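Local coordinates for protein apical membrane antigen 1 (Babesia divergens, PDB 4APM) that probably helps the parasite invade host cells as a calcium-binding membrane antigen of the moving junction, at residues C335-D339 and T387-S391; F245-A249 and Y319-L325. All coordinates share one frame; numbering follows the deposited sequence.

Contact 1: C335-D339 and T387-S391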
loop_
_atom_site.group_PDB
_atom_site.type_symbol
_atom_site.label_atom_id
_atom_site.label_comp_id
_atom_site.label_asym_id
_atom_site.label_seq_id
_atom_site.Cartn_x
_atom_site.Cartn_y
_atom_site.Cartn_z
ATOM N N CYS A 335 -12.661 -5.422 -8.837
ATOM C CA CYS A 335 -13.538 -4.290 -9.186
ATOM C C CYS A 335 -13.834 -3.420 -7.962
ATOM O O CYS A 335 -13.508 -3.786 -6.819
ATOM C CB CYS A 335 -14.849 -4.811 -9.755
ATOM S SG CYS A 335 -15.695 -5.861 -8.558
ATOM N N LEU A 336 -14.477 -2.282 -8.202
ATOM C CA LEU A 336 -14.843 -1.357 -7.135
ATOM C C LEU A 336 -16.367 -1.126 -7.169
ATOM O O LEU A 336 -16.982 -1.240 -8.220
ATOM C CB LEU A 336 -14.097 -0.022 -7.301
ATOM C CG LEU A 336 -12.561 -0.005 -7.359
ATOM C CD1 LEU A 336 -12.052 1.421 -7.491
ATOM C CD2 LEU A 336 -11.930 -0.681 -6.151
ATOM N N ILE A 337 -16.953 -0.859 -6.002
ATOM C CA ILE A 337 -18.333 -0.431 -5.855
ATOM C C ILE A 337 -18.301 1.044 -5.431
ATOM O O ILE A 337 -17.517 1.412 -4.547
ATOM C CB ILE A 337 -19.011 -1.232 -4.727
ATOM C CG1 ILE A 337 -19.109 -2.702 -5.091
ATOM C CG2 ILE A 337 -20.354 -0.630 -4.330
ATOM C CD1 ILE A 337 -18.030 -3.551 -4.453
ATOM N N ILE A 338 -19.101 1.906 -6.060
ATOM C CA ILE A 338 -19.098 3.288 -5.615
ATOM C C ILE A 338 -19.932 3.451 -4.343
ATOM O O ILE A 338 -20.954 2.773 -4.159
ATOM C CB ILE A 338 -19.470 4.322 -6.717
ATOM C CG1 ILE A 338 -19.131 5.738 -6.236
ATOM C CG2 ILE A 338 -20.945 4.246 -7.094
ATOM C CD1 ILE A 338 -19.735 6.843 -7.075
ATOM N N ASP A 339 -19.433 4.274 -3.431
ATOM C CA ASP A 339 -20.088 4.512 -2.156
ATOM C C ASP A 339 -19.455 5.727 -1.478
ATOM O O ASP A 339 -18.293 5.688 -1.113
ATOM C CB ASP A 339 -19.983 3.275 -1.256
ATOM C CG ASP A 339 -20.670 3.469 0.075
ATOM O OD1 ASP A 339 -21.904 3.689 0.085
ATOM O OD2 ASP A 339 -19.977 3.435 1.115
ATOM N N THR A 387 -27.775 -1.882 -3.762
ATOM C CA THR A 387 -26.867 -1.810 -4.906
ATOM C C THR A 387 -26.565 -0.350 -5.226
ATOM O O THR A 387 -27.344 0.534 -4.865
ATOM C CB THR A 387 -27.460 -2.488 -6.142
ATOM O OG1 THR A 387 -28.853 -2.167 -6.245
ATOM C CG2 THR A 387 -27.292 -3.987 -6.063
ATOM N N THR A 388 -25.390 -0.084 -5.806
ATOM C CA THR A 388 -25.074 1.259 -6.318
ATOM C C THR A 388 -24.554 1.187 -7.756
ATOM O O THR A 388 -24.140 0.121 -8.228
ATOM C CB THR A 388 -24.026 2.021 -5.465
ATOM O OG1 THR A 388 -22.740 1.409 -5.612
ATOM C CG2 THR A 388 -24.404 2.087 -3.993
ATOM N N ALA A 389 -24.551 2.334 -8.432
ATOM C CA ALA A 389 -24.092 2.430 -9.821
ATOM C C ALA A 389 -23.959 3.896 -10.228
ATOM O O ALA A 389 -24.606 4.759 -9.651
ATOM C CB ALA A 389 -25.050 1.696 -10.755
ATOM N N LEU A 390 -23.069 4.177 -11.177
ATOM C CA LEU A 390 -22.831 5.548 -11.663
ATOM C C LEU A 390 -23.908 6.028 -12.661
ATOM O O LEU A 390 -23.950 7.203 -13.010
ATOM C CB LEU A 390 -21.467 5.611 -12.343
ATOM C CG LEU A 390 -20.277 6.300 -11.674
ATOM C CD1 LEU A 390 -20.578 6.739 -10.258
ATOM C CD2 LEU A 390 -19.068 5.385 -11.732
ATOM N N SER A 391 -24.725 5.095 -13.153
ATOM C CA SER A 391 -25.824 5.398 -14.070
ATOM C C SER A 391 -27.101 4.655 -13.668
ATOM O O SER A 391 -27.039 3.539 -13.119
ATOM C CB SER A 391 -25.444 5.008 -15.495
ATOM O OG SER A 391 -25.643 3.622 -15.686
HETATM O O HOH W 1 -20.940 0.580 -8.080
#

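Contact 2: F245-A249 and Y319-L325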
loop_
_atom_site.group_PDB
_atom_site.type_symbol
_atom_site.label_atom_id
_atom_site.label_comp_id
_atom_site.label_asym_id
_atom_site.label_seq_id
_atom_site.Cartn_x
_atom_site.Cartn_y
_atom_site.Cartn_z
ATOM N N PHE A 245 -13.400 -0.618 14.353
ATOM C CA PHE A 245 -13.615 0.822 14.277
ATOM C C PHE A 245 -12.304 1.504 14.533
ATOM O O PHE A 245 -11.591 1.115 15.464
ATOM C CB PHE A 245 -14.676 1.251 15.303
ATOM C CG PHE A 245 -16.075 0.859 14.904
ATOM C CD1 PHE A 245 -16.785 1.613 13.981
ATOM C CD2 PHE A 245 -16.656 -0.312 15.401
ATOM C CE1 PHE A 245 -18.065 1.228 13.584
ATOM C CE2 PHE A 245 -17.932 -0.706 15.013
ATOM C CZ PHE A 245 -18.642 0.063 14.104
ATOM N N THR A 246 -11.943 2.457 13.663
ATOM C CA THR A 246 -10.717 3.216 13.825
ATOM C C THR A 246 -11.047 4.711 13.739
ATOM O O THR A 246 -12.103 5.080 13.255
ATOM C CB THR A 246 -9.633 2.839 12.766
ATOM O OG1 THR A 246 -10.080 3.218 11.473
ATOM C CG2 THR A 246 -9.345 1.310 12.751
ATOM N N ARG A 247 -10.137 5.556 14.216
ATOM C CA ARG A 247 -10.409 6.982 14.371
ATOM C C ARG A 247 -10.239 7.738 13.063
ATOM O O ARG A 247 -10.790 8.799 12.893
ATOM C CB ARG A 247 -9.489 7.570 15.430
ATOM C CG ARG A 247 -9.994 7.319 16.829
ATOM C CD ARG A 247 -8.966 7.717 17.850
ATOM N NE ARG A 247 -7.852 6.787 17.840
ATOM C CZ ARG A 247 -6.804 6.905 18.629
ATOM N NH1 ARG A 247 -6.761 7.899 19.500
ATOM N NH2 ARG A 247 -5.810 6.035 18.544
ATOM N N ASP A 248 -9.498 7.163 12.124
ATOM C CA ASP A 248 -9.248 7.829 10.837
ATOM C C ASP A 248 -8.671 6.822 9.840
ATOM O O ASP A 248 -8.336 5.695 10.213
ATOM C CB ASP A 248 -8.307 9.052 11.022
ATOM C CG ASP A 248 -7.148 8.756 11.950
ATOM O OD1 ASP A 248 -6.509 7.680 11.779
ATOM O OD2 ASP A 248 -6.857 9.593 12.839
ATOM N N ALA A 249 -8.627 7.215 8.562
ATOM C CA ALA A 249 -7.998 6.404 7.514
ATOM C C ALA A 249 -6.596 5.933 7.906
ATOM O O ALA A 249 -6.256 4.752 7.752
ATOM C CB ALA A 249 -7.981 7.158 6.181
ATOM N N TYR A 319 -12.096 1.756 4.306
ATOM C CA TYR A 319 -12.325 2.635 5.410
ATOM C C TYR A 319 -13.558 3.473 5.129
ATOM O O TYR A 319 -13.582 4.251 4.180
ATOM C CB TYR A 319 -11.131 3.538 5.639
ATOM C CG TYR A 319 -11.407 4.542 6.707
ATOM C CD1 TYR A 319 -11.708 4.131 8.008
ATOM C CD2 TYR A 319 -11.521 5.893 6.392
ATOM C CE1 TYR A 319 -11.980 5.064 9.005
ATOM C CE2 TYR A 319 -11.809 6.823 7.362
ATOM C CZ TYR A 319 -12.046 6.408 8.656
ATOM O OH TYR A 319 -12.368 7.341 9.591
ATOM N N ASP A 320 -14.580 3.304 5.956
ATOM C CA ASP A 320 -15.803 4.080 5.821
ATOM C C ASP A 320 -15.669 5.333 6.667
ATOM O O ASP A 320 -15.701 5.259 7.892
ATOM C CB ASP A 320 -17.008 3.271 6.297
ATOM C CG ASP A 320 -18.327 3.975 6.004
ATOM O OD1 ASP A 320 -18.407 5.222 6.184
ATOM O OD2 ASP A 320 -19.269 3.291 5.569
ATOM N N SER A 321 -15.471 6.479 6.029
ATOM C CA SER A 321 -15.244 7.701 6.797
ATOM C C SER A 321 -16.488 8.221 7.522
ATOM O O SER A 321 -16.359 9.032 8.410
ATOM C CB SER A 321 -14.629 8.805 5.924
ATOM O OG SER A 321 -15.481 9.080 4.829
ATOM N N ASN A 322 -17.676 7.714 7.180
ATOM C CA ASN A 322 -18.910 8.063 7.914
ATOM C C ASN A 322 -19.099 7.302 9.214
ATOM O O ASN A 322 -19.687 7.827 10.151
ATOM C CB ASN A 322 -20.163 7.875 7.043
ATOM C CG ASN A 322 -20.047 8.567 5.694
ATOM O OD1 ASN A 322 -20.296 7.962 4.650
ATOM N ND2 ASN A 322 -19.634 9.832 5.709
ATOM N N THR A 323 -18.637 6.054 9.261
ATOM C CA THR A 323 -18.801 5.215 10.446
ATOM C C THR A 323 -17.480 4.991 11.206
ATOM O O THR A 323 -17.471 4.664 12.414
ATOM C CB THR A 323 -19.410 3.837 10.084
ATOM O OG1 THR A 323 -18.592 3.177 9.106
ATOM C CG2 THR A 323 -20.817 3.989 9.525
ATOM N N GLY A 324 -16.371 5.114 10.491
ATOM C CA GLY A 324 -15.077 4.741 11.035
ATOM C C GLY A 324 -14.803 3.245 10.988
ATOM O O GLY A 324 -13.786 2.771 11.510
ATOM N N LEU A 325 -15.675 2.476 10.350
ATOM C CA LEU A 325 -15.407 1.057 10.301
ATOM C C LEU A 325 -14.309 0.740 9.275
ATOM O O LEU A 325 -14.429 1.060 8.091
ATOM C CB LEU A 325 -16.667 0.240 10.079
ATOM C CG LEU A 325 -16.516 -1.286 10.169
ATOM C CD1 LEU A 325 -16.230 -1.757 11.592
ATOM C CD2 LEU A 325 -17.780 -1.947 9.672
#

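Contact 1: C335-D339 and T387-S391
The flat group here is the backbone carbonyl of Ile338, and the hydroxyl of Thr388 meets it in the carbonyl plane, on a lone pair of the oxygen. Thr388 OG1 donates to Ile338 O over 2.7 Å, with a C=O...OG1 angle of 138°. The contact is an orthogonal crossing: strands 335-339 and 387-389, not neighbours in the mixed sheet that contains both, cross at 94°, and the direct hydrogen bond between them is made by a side chain. In the three-domain fold of this family it probably marks the junction of domains II and III.

The neighbouring residues Ile337 and Asp339 bond through their backbones to Ile226 and Asp224, at and just before the start of strand 225-231, while the N and O of Ile338 serve this crossing. A water accepts from Ile338 N at 3.0 Å and donates to Thr388 OG1, closing a small ring in which the threonine hydroxyl both gives and receives. Threonine suits the place because OG1, set between its backbone N and carbonyl carbon (chi1 70°), reaches the strand edge, while its carbons remain compatible with an apolar setting. Ile337 CG2 lies 3.4 Å from Thr388 OG1 and may help to shield the bond.

The other main contact across the segments is apolar. Ile338 has CG1 anti to its backbone N, and its long branch crosses the side chain of Leu390 at about a right angle. Tyr412 of strand 410-416 touches both residues, and Phe359 also meets Leu390. The methyls Ile338 CD1 and Leu390 CD1 are modelled closer than usual for carbons, and Leu390's unstaggered first torsion makes that approach doubtful; Ile338 CG2 lies a more ordinary 4.0 Å from the same Leu390 CD1.

Contact 2: F245-A249 and Y319-L325
Phe245 and Leu325 form an antiparallel, non-hydrogen-bonded pair, their CA atoms 4.4 Å apart, where the outermost strand 242-245 leaves a four-stranded antiparallel sheet. Next to it, Thr246 N donates to Gly324 O at 2.9 Å and a nearly straight 171°. Segment 319-325 is the turn of the hairpin joining strands 316-320 and 325-329: Gly324 N returns to Asp320 O, and Asp320 OD1 takes the backbone N of Asn322 in an Asx turn. Glycine fits position 324 because its phi is positive (80°), a conformation costly for residues with a beta carbon. Thr323 OG1, accepting from Leu325 N, adds an ST turn where the second strand starts.

Among the side chains, Leu325 CD1 sits over the centre of the Phe245 ring, 3.8 Å from its centroid and almost on the normal, a CH-pi contact that lets two apolar residues cover one another at a surface edge. Tyr319 has CG anti to the backbone N (chi1 175°), which carries its ring against the start of helix 249-257. Ala249 N and Asp248 C lie over one face, towards the rim, and Ser321 N lies over the opposite face. Alanine is small enough to let the helix start approach the ring, with Ala249 CB 3.8 Å from Tyr319 CD2. Asp248 is the N-cap of that helix, OD1 receiving Glu251 N, and Arg247 forms a salt bridge with Glu251. Thr246 OG1 donates to Asp248 O from above the carbonyl plane. At the edge of the Phe245 ring, in its plane, Thr323 O lies 3.5 Å from Phe245 CD1.

The two contacts sit in neighbouring sheets, their centres about 19 Å apart and their nearest atoms about 5 Å apart without touching. Strand 335-339 of contact 1 runs on to strand 342-346, which flanks strand 316-320 of contact 2, so one short connection joins the two sheets. Contact 1 is buried, and its polar link runs through a side-chain hydroxyl, which a water also bridges to the same strand. Contact 2 is partly exposed, relying on backbone pairing, turn and cap motifs and aromatic faces, with charged groups at its margin. Strands cross at right angles in the first; in the second they pair antiparallel.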